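Local structure of farnesyl pyrophosphate synthetase (Staphylococcus aureus, 5H9D) at residues 95-98 / 104-107; 30-35 / 111-116. The protein probably catalyses, with magnesium, the chain elongation of isoprenoid diphosphates to heptaprenyl diphosphate, pairing with a second, different subunit. All blocks are in the same frame, centred on the assembly; numbering follows the deposited sequence.

How the contacts relate
After helix 6-20 the chain enters helix 26-38, which supplies residues 30-35 of contact 2. It then runs through helix 62-85 and the small hairpin of strands 90-91 and 94-95. Contact 1 follows, a short loop closed between residues 95-98 and 104-107. Helix 103-121 continues from there, and its residues 111-116 close the much longer loop of contact 2. Contact 1 is thus nested inside contact 2, and both use helix 103-121. Their centres lie about 10 Å apart. They also touch directly: His34 NE2 probably hydrogen-bonds to Leu95 O, and Ile97 packs on Ala31 and His34. Helix 26-38, the hairpin end and helix 103-121 are joined in this way.

Contact 1: residues 95-98 / 104-107; sequences LTIS and TTAI
Across this short link between two successive helices the backbones come closest at Ser98 and Ala106, whose CA atoms are 5.1 Å apart. The link belongs to the mainly helical polyprenyl synthase fold: helix 97-100 ends, the chain turns, and helix 103-121 begins. Ala106 meets the start of the short helix through its methyl group. Ala106 CB lies 3.7 Å from the backbone N of Ser98. Ala106 CB is also 4.1 Å from Ile97 CB. With so small a side chain at Ala106, the two backbones can lie this close. The contact is apolar in character and mostly buried. Thr105 turns its hydroxyl off to Asp102, in the connection itself, where OG1 hydrogen-bonds to OD1. The same carboxylate takes the backbone N of Thr104 on OD2, so Asp102 holds the first turn of helix 103-121. Helix 62-85 covers Ala106 with Val80 and Val84, while Thr105 also packs on Val27 of helix 26-38. Ile97 and Thr105 cross at about a right angle. In both, CG2 lies opposite the backbone N across the first torsion (chi1 -52° for Ile97, -61° for Thr105), and these two methyls meet at 3.9 Å, Ile97 CG2 against Thr105 CG2.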
loop_
_atom_site.group_PDB
_atom_site.type_symbol
_atom_site.label_atom_id
_atom_site.label_comp_id
_atom_site.label_asym_id
_atom_site.label_seq_id
_atom_site.Cartn_x
_atom_site.Cartn_y
_atom_site.Cartn_z
ATOM N N LEU A 95 -7.848 2.513 18.788
ATOM C CA LEU A 95 -7.484 3.769 18.149
ATOM C C LEU A 95 -6.557 3.615 16.944
ATOM O O LEU A 95 -5.586 2.858 16.968
ATOM C CB LEU A 95 -6.774 4.671 19.167
ATOM C CG LEU A 95 -7.522 5.250 20.360
ATOM C CD1 LEU A 95 -6.523 5.763 21.393
ATOM C CD2 LEU A 95 -8.478 6.359 19.848
ATOM N N THR A 96 -6.831 4.372 15.898
ATOM C CA THR A 96 -5.975 4.302 14.728
ATOM C C THR A 96 -4.688 4.964 15.186
ATOM O O THR A 96 -4.712 5.725 16.149
ATOM C CB THR A 96 -6.633 5.025 13.532
ATOM O OG1 THR A 96 -6.977 6.366 13.889
ATOM C CG2 THR A 96 -7.887 4.305 13.129
ATOM N N ILE A 97 -3.569 4.674 14.532
ATOM C CA ILE A 97 -2.296 5.242 14.954
ATOM C C ILE A 97 -2.341 6.756 14.977
ATOM O O ILE A 97 -1.927 7.388 15.937
ATOM C CB ILE A 97 -1.124 4.771 14.049
ATOM C CG1 ILE A 97 -1.133 3.252 13.940
ATOM C CG2 ILE A 97 0.228 5.215 14.630
ATOM C CD1 ILE A 97 -1.058 2.586 15.237
ATOM N N SER A 98 -2.832 7.342 13.904
ATOM C CA SER A 98 -2.949 8.801 13.821
ATOM C C SER A 98 -3.629 9.386 15.064
ATOM O O SER A 98 -3.353 10.504 15.440
ATOM C CB SER A 98 -3.715 9.172 12.558
ATOM O OG SER A 98 -4.343 7.992 12.032
ATOM N N THR A 104 2.032 12.499 11.933
ATOM C CA THR A 104 3.392 12.259 11.451
ATOM C C THR A 104 3.749 10.807 11.704
ATOM O O THR A 104 4.328 10.135 10.854
ATOM C CB THR A 104 4.471 13.120 12.179
ATOM O OG1 THR A 104 4.086 14.511 12.206
ATOM C CG2 THR A 104 5.793 12.983 11.450
ATOM N N THR A 105 3.407 10.335 12.894
ATOM C CA THR A 105 3.697 8.964 13.269
ATOM C C THR A 105 3.100 7.935 12.307
ATOM O O THR A 105 3.815 7.061 11.817
ATOM C CB THR A 105 3.204 8.689 14.699
ATOM O OG1 THR A 105 3.892 9.554 15.604
ATOM C CG2 THR A 105 3.476 7.256 15.106
ATOM N N ALA A 106 1.798 8.046 12.039
ATOM C CA ALA A 106 1.081 7.120 11.154
ATOM C C ALA A 106 1.645 7.090 9.747
ATOM O O ALA A 106 1.724 6.049 9.120
ATOM C CB ALA A 106 -0.403 7.475 11.098
ATOM N N ILE A 107 2.019 8.240 9.238
ATOM C CA ILE A 107 2.582 8.278 7.912
ATOM C C ILE A 107 3.913 7.524 7.945
ATOM O O ILE A 107 4.200 6.719 7.069
ATOM C CB ILE A 107 2.762 9.746 7.464
ATOM C CG1 ILE A 107 1.398 10.323 7.092
ATOM C CG2 ILE A 107 3.688 9.850 6.275
ATOM C CD1 ILE A 107 1.458 11.814 6.756
#

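Contact 2: residues 30-35 / 111-116; sequences QASLHL and NFLLAL
Ser32 meets Phe112 and Leu113 where helices 26-38 and 103-121 pass nearly at right angles. The segment axes cross at -80° and come no closer than 11.3 Å, so side chains bridge the gap. Ala31, near the start of segment 30-35, packs on Thr109. Ser32 is the main point of touch. Ser32 OG sits 3.5 Å from Phe112 CE2, at the ring edge and near the ring plane. Ser32 OG is also 3.5 Å from Leu113 CD2. Ser32 CB lies 4.1 Å from Leu113 CD2, so this one methyl meets both side-chain atoms of the serine. With chi1 at -63°, Ser32 OG lies beside its own backbone N, where it hydrogen-bonds back to Leu28 O one turn earlier. This buried hydroxyl is therefore satisfied within its own helix and gives the neighbour a mainly van der Waals surface. Leu35 follows one turn after Ala31, and Leu35 CD2 makes a looser apolar approach to Leu113 CD1, at 4.5 Å. On the second helix, Leu116 CD1 lies 3.8 Å above one face of the Phe112 ring, offset toward the rim. In this prenyl synthase fold, Ile21 packs on Ser32 and Leu113, and Val102 of the partner subunit on Phe112. Helix 62-85 lies against both helices, with Val80 touching Leu35 and Ala77 touching Leu113.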
loop_
_atom_site.group_PDB
_atom_site.type_symbol
_atom_site.label_atom_id
_atom_site.label_comp_id
_atom_site.label_asym_id
_atom_site.label_seq_id
_atom_site.Cartn_x
_atom_site.Cartn_y
_atom_site.Cartn_z
ATOM N N GLN A 30 5.814 0.071 18.688
ATOM C CA GLN A 30 4.568 0.034 19.426
ATOM C C GLN A 30 3.373 0.238 18.495
ATOM O O GLN A 30 2.335 -0.393 18.680
ATOM C CB GLN A 30 4.513 1.141 20.453
ATOM C CG GLN A 30 5.510 1.119 21.571
ATOM C CD GLN A 30 5.241 2.300 22.483
ATOM O OE1 GLN A 30 4.225 2.324 23.209
ATOM N NE2 GLN A 30 6.117 3.314 22.421
ATOM N N ALA A 31 3.501 1.143 17.525
ATOM C CA ALA A 31 2.406 1.393 16.587
ATOM C C ALA A 31 2.126 0.142 15.741
ATOM O O ALA A 31 0.993 -0.334 15.678
ATOM C CB ALA A 31 2.723 2.589 15.685
ATOM N N SER A 32 3.152 -0.391 15.095
ATOM C CA SER A 32 2.989 -1.586 14.288
ATOM C C SER A 32 2.359 -2.725 15.102
ATOM O O SER A 32 1.460 -3.404 14.626
ATOM C CB SER A 32 4.346 -2.025 13.730
ATOM O OG SER A 32 4.876 -1.032 12.877
ATOM N N LEU A 33 2.832 -2.920 16.332
ATOM C CA LEU A 33 2.311 -3.964 17.217
ATOM C C LEU A 33 0.878 -3.644 17.675
ATOM O O LEU A 33 0.029 -4.538 17.809
ATOM C CB LEU A 33 3.212 -4.122 18.424
ATOM C CG LEU A 33 2.735 -5.210 19.377
ATOM C CD1 LEU A 33 2.698 -6.592 18.676
ATOM C CD2 LEU A 33 3.639 -5.230 20.572
ATOM N N HIS A 34 0.604 -2.370 17.918
ATOM C CA HIS A 34 -0.738 -1.973 18.300
ATOM C C HIS A 34 -1.704 -2.478 17.218
ATOM O O HIS A 34 -2.652 -3.185 17.521
ATOM C CB HIS A 34 -0.831 -0.455 18.395
ATOM C CG HIS A 34 -2.205 0.050 18.694
ATOM N ND1 HIS A 34 -2.960 -0.427 19.743
ATOM C CD2 HIS A 34 -2.943 1.018 18.102
ATOM C CE1 HIS A 34 -4.107 0.230 19.783
ATOM N NE2 HIS A 34 -4.122 1.112 18.797
ATOM N N LEU A 35 -1.444 -2.108 15.961
ATOM C CA LEU A 35 -2.262 -2.530 14.822
ATOM C C LEU A 35 -2.242 -4.040 14.617
ATOM O O LEU A 35 -3.281 -4.675 14.463
ATOM C CB LEU A 35 -1.764 -1.863 13.549
ATOM C CG LEU A 35 -2.475 -2.195 12.231
ATOM C CD1 LEU A 35 -3.923 -1.700 12.273
ATOM C CD2 LEU A 35 -1.735 -1.541 11.073
ATOM N N ASN A 111 5.215 3.945 6.020
ATOM C CA ASN A 111 6.417 3.818 5.188
ATOM C C ASN A 111 7.252 2.651 5.705
ATOM O O ASN A 111 7.795 1.831 4.925
ATOM C CB ASN A 111 7.282 5.081 5.242
ATOM C CG ASN A 111 6.565 6.318 4.761
ATOM O OD1 ASN A 111 5.696 6.251 3.899
ATOM N ND2 ASN A 111 6.937 7.458 5.311
ATOM N N PHE A 112 7.358 2.595 7.032
ATOM C CA PHE A 112 8.101 1.545 7.712
ATOM C C PHE A 112 7.589 0.162 7.279
ATOM O O PHE A 112 8.346 -0.662 6.784
ATOM C CB PHE A 112 7.939 1.784 9.225
ATOM C CG PHE A 112 8.509 0.714 10.105
ATOM C CD1 PHE A 112 9.879 0.553 10.233
ATOM C CD2 PHE A 112 7.663 -0.109 10.857
ATOM C CE1 PHE A 112 10.404 -0.408 11.102
ATOM C CE2 PHE A 112 8.177 -1.063 11.718
ATOM C CZ PHE A 112 9.551 -1.213 11.842
ATOM N N LEU A 113 6.290 -0.052 7.447
ATOM C CA LEU A 113 5.618 -1.315 7.141
ATOM C C LEU A 113 5.809 -1.721 5.708
ATOM O O LEU A 113 5.986 -2.896 5.388
ATOM C CB LEU A 113 4.099 -1.216 7.479
ATOM C CG LEU A 113 3.797 -1.112 8.986
ATOM C CD1 LEU A 113 2.341 -0.966 9.296
ATOM C CD2 LEU A 113 4.313 -2.368 9.646
ATOM N N LEU A 114 5.774 -0.727 4.840
ATOM C CA LEU A 114 5.921 -0.946 3.417
ATOM C C LEU A 114 7.361 -1.332 3.080
ATOM O O LEU A 114 7.583 -2.240 2.297
ATOM C CB LEU A 114 5.558 0.335 2.709
ATOM C CG LEU A 114 4.959 0.251 1.336
ATOM C CD1 LEU A 114 3.551 -0.306 1.470
ATOM C CD2 LEU A 114 4.965 1.669 0.728
ATOM N N ALA A 115 8.336 -0.640 3.673
ATOM C CA ALA A 115 9.738 -0.947 3.396
ATOM C C ALA A 115 10.067 -2.381 3.786
ATOM O O ALA A 115 10.812 -3.071 3.075
ATOM C CB ALA A 115 10.669 0.027 4.149
ATOM N N LEU A 116 9.513 -2.814 4.926
ATOM C CA LEU A 116 9.730 -4.166 5.426
ATOM C C LEU A 116 9.135 -5.156 4.429
ATOM O O LEU A 116 9.694 -6.227 4.191
ATOM C CB LEU A 116 9.051 -4.352 6.785
ATOM C CG LEU A 116 9.601 -3.672 8.042
ATOM C CD1 LEU A 116 8.629 -3.926 9.235
ATOM C CD2 LEU A 116 11.036 -4.176 8.299
#